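Local coordinates for Sca-family protein (PDB 4LQ8), which is of uncertain function but, named as a rickettsial surface cell antigen, is probably involved in cell adhesion, this chain being its N-terminal head domain, at residues E142-I146 with I295-G299. Sequence-based numbering, arbitrary orientation.
Sequences ESIEI and IEHGG
His297, at the end of strand 292-297, extends its imidazole against the side of helix 135-155 and meets Glu142, Glu145 and Ile146, three residues that one helical turn brings to the same side. The case illustrates how a single ring can be fixed by different forces at its rim and on its face. At the rim, NE2 of His297 donates to OE1 of Glu145 over 2.8 Å; the acceptor lies only 8° out of the ring plane and is met nearly along its own C-O bond, although carboxylate and imidazole are turned 34° apart. The other oxygen of this buried carboxylate, OE2, accepts from Gln77 and from the backbone N of Lys280, which ties helix 64-90 and a nearby loop into the same site. Also near the ring plane, CD1 of Ile146 packs 3.6 Å from CE1 of His297.

Glu142 covers one face. Its CG, anti to the carbonyl carbon (chi1 -69°), sits 3.6 Å from the ring centroid of His297 in a CH-pi contact, and the extended chain then runs past the imidazole toward the strand's end. There OE1 of Glu142 accepts a hydrogen bond from the backbone N of Gly298 at 2.8 Å, approached from above the carboxylate plane, while OE2 accepts one from a water, itself the acceptor for the N-H of Gly299. Lys138 forms a salt bridge with OE2 and also donates a hydrogen bond to the backbone O of Glu296, so its charge would probably help hold the carboxylate against the turn.

Helix and strand segments run almost perpendicular, and long side chains span the gap: a helix-on-sheet junction within the Sca4 head domain, built round a His-carboxylate hydrogen bond and a glutamate clasping the two-residue type I' turn, Gly298-Gly299, of the beta-hairpin formed by strands 292-297 and 300-304.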
ATOM      1  N   GLU A 142      -2.555  -5.524 -11.314  1.00 24.88           N
ATOM      2  CA  GLU A 142      -3.903  -5.000 -11.126  1.00 25.41           C
ATOM      3  C   GLU A 142      -4.939  -6.080 -10.784  1.00 28.18           C
ATOM      4  O   GLU A 142      -5.710  -5.886  -9.835  1.00 26.83           O
ATOM      5  CB  GLU A 142      -4.347  -4.166 -12.333  1.00 26.85           C
ATOM      6  CG  GLU A 142      -3.566  -2.860 -12.448  1.00 29.63           C
ATOM      7  CD  GLU A 142      -3.951  -1.969 -13.613  1.00 34.49           C
ATOM      8  OE1 GLU A 142      -5.033  -2.198 -14.198  1.00 33.35           O
ATOM      9  OE2 GLU A 142      -3.197  -1.019 -13.923  1.00 32.18           O
ATOM     10  N   SER A 143      -4.974  -7.201 -11.539  1.00 23.67           N
ATOM     11  CA  SER A 143      -5.971  -8.227 -11.268  1.00 25.31           C
ATOM     12  C   SER A 143      -5.710  -8.930  -9.939  1.00 29.44           C
ATOM     13  O   SER A 143      -6.665  -9.222  -9.243  1.00 29.82           O
ATOM     14  CB  SER A 143      -6.097  -9.228 -12.418  1.00 29.85           C
ATOM     15  OG  SER A 143      -5.026 -10.150 -12.393  1.00 44.22           O
ATOM     16  N   ILE A 144      -4.437  -9.144  -9.557  1.00 24.68           N
ATOM     17  CA  ILE A 144      -4.171  -9.789  -8.268  1.00 23.50           C
ATOM     18  C   ILE A 144      -4.422  -8.827  -7.111  1.00 25.44           C
ATOM     19  O   ILE A 144      -4.772  -9.285  -6.027  1.00 24.31           O
ATOM     20  CB  ILE A 144      -2.804 -10.527  -8.172  1.00 25.30           C
ATOM     21  CG1 ILE A 144      -1.581  -9.592  -8.278  1.00 24.38           C
ATOM     22  CG2 ILE A 144      -2.777 -11.623  -9.247  1.00 25.00           C
ATOM     23  CD1 ILE A 144      -0.941  -9.147  -6.973  1.00 32.77           C
ATOM     24  N   GLU A 145      -4.276  -7.511  -7.336  1.00 23.09           N
ATOM     25  CA  GLU A 145      -4.542  -6.506  -6.302  1.00 22.89           C
ATOM     26  C   GLU A 145      -6.030  -6.413  -5.979  1.00 27.21           C
ATOM     27  O   GLU A 145      -6.386  -6.453  -4.801  1.00 28.08           O
ATOM     28  CB  GLU A 145      -3.983  -5.128  -6.692  1.00 23.10           C
ATOM     29  CG  GLU A 145      -2.488  -5.017  -6.450  1.00 23.80           C
ATOM     30  CD  GLU A 145      -1.764  -4.057  -7.375  1.00 35.69           C
ATOM     31  OE1 GLU A 145      -2.432  -3.368  -8.177  1.00 23.64           O
ATOM     32  OE2 GLU A 145      -0.520  -3.979  -7.285  1.00 24.66           O
ATOM     33  N   ILE A 146      -6.887  -6.306  -7.016  1.00 22.64           N
ATOM     34  CA  ILE A 146      -8.340  -6.220  -6.872  1.00 24.70           C
ATOM     35  C   ILE A 146      -8.875  -7.497  -6.190  1.00 30.44           C
ATOM     36  O   ILE A 146      -9.608  -7.399  -5.204  1.00 30.65           O
ATOM     37  CB  ILE A 146      -9.019  -5.919  -8.246  1.00 29.19           C
ATOM     38  CG1 ILE A 146      -8.711  -4.460  -8.708  1.00 28.93           C
ATOM     39  CG2 ILE A 146     -10.553  -6.206  -8.212  1.00 30.64           C
ATOM     40  CD1 ILE A 146      -8.896  -4.211 -10.210  1.00 33.20           C
ATOM     41  N   ILE A 295      -1.906   6.114  -8.283  1.00 25.85           N
ATOM     42  CA  ILE A 295      -1.770   4.923  -9.109  1.00 26.50           C
ATOM     43  C   ILE A 295      -2.669   5.072 -10.327  1.00 32.63           C
ATOM     44  O   ILE A 295      -3.697   5.752 -10.283  1.00 33.63           O
ATOM     45  CB  ILE A 295      -2.138   3.597  -8.332  1.00 28.81           C
ATOM     46  CG1 ILE A 295      -3.533   3.695  -7.694  1.00 28.91           C
ATOM     47  CG2 ILE A 295      -1.082   3.236  -7.262  1.00 30.47           C
ATOM     48  CD1 ILE A 295      -4.314   2.591  -7.822  1.00 38.60           C
ATOM     49  N   GLU A 296      -2.300   4.385 -11.381  1.00 29.22           N
ATOM     50  CA  GLU A 296      -3.098   4.213 -12.575  1.00 29.83           C
ATOM     51  C   GLU A 296      -3.569   2.775 -12.382  1.00 33.10           C
ATOM     52  O   GLU A 296      -2.754   1.945 -12.014  1.00 31.66           O
ATOM     53  CB  GLU A 296      -2.226   4.360 -13.818  1.00 31.21           C
ATOM     54  CG  GLU A 296      -3.050   4.684 -15.046  1.00 40.19           C
ATOM     55  CD  GLU A 296      -2.236   4.871 -16.307  1.00 58.55           C
ATOM     56  OE1 GLU A 296      -1.035   5.225 -16.214  1.00 45.68           O
ATOM     57  OE2 GLU A 296      -2.814   4.672 -17.397  1.00 53.49           O
ATOM     58  N   HIS A 297      -4.873   2.508 -12.476  1.00 29.62           N
ATOM     59  CA  HIS A 297      -5.454   1.195 -12.223  1.00 28.60           C
ATOM     60  C   HIS A 297      -6.678   1.055 -13.101  1.00 34.81           C
ATOM     61  O   HIS A 297      -7.584   1.904 -13.037  1.00 34.97           O
ATOM     62  CB  HIS A 297      -5.849   1.077 -10.731  1.00 28.65           C
ATOM     63  CG  HIS A 297      -5.554  -0.278 -10.145  1.00 31.12           C
ATOM     64  ND1 HIS A 297      -6.460  -1.335 -10.256  1.00 31.87           N
ATOM     65  CD2 HIS A 297      -4.440  -0.718  -9.508  1.00 31.04           C
ATOM     66  CE1 HIS A 297      -5.880  -2.366  -9.666  1.00 30.68           C
ATOM     67  NE2 HIS A 297      -4.664  -2.045  -9.197  1.00 30.70           N
ATOM     68  N   GLY A 298      -6.693   0.022 -13.938  1.00 31.83           N
ATOM     69  CA  GLY A 298      -7.770  -0.200 -14.904  1.00 32.53           C
ATOM     70  C   GLY A 298      -7.952   0.977 -15.856  1.00 37.38           C
ATOM     71  O   GLY A 298      -9.077   1.311 -16.225  1.00 38.24           O
ATOM     72  N   GLY A 299      -6.855   1.649 -16.190  1.00 34.14           N
ATOM     73  CA  GLY A 299      -6.878   2.822 -17.061  1.00 35.35           C
ATOM     74  C   GLY A 299      -7.346   4.119 -16.411  1.00 40.59           C
ATOM     75  O   GLY A 299      -7.474   5.132 -17.103  1.00 40.87           O
TER
HETATM   76  O   HOH W   1      -3.989   0.816 -15.886  1.00 40.79           O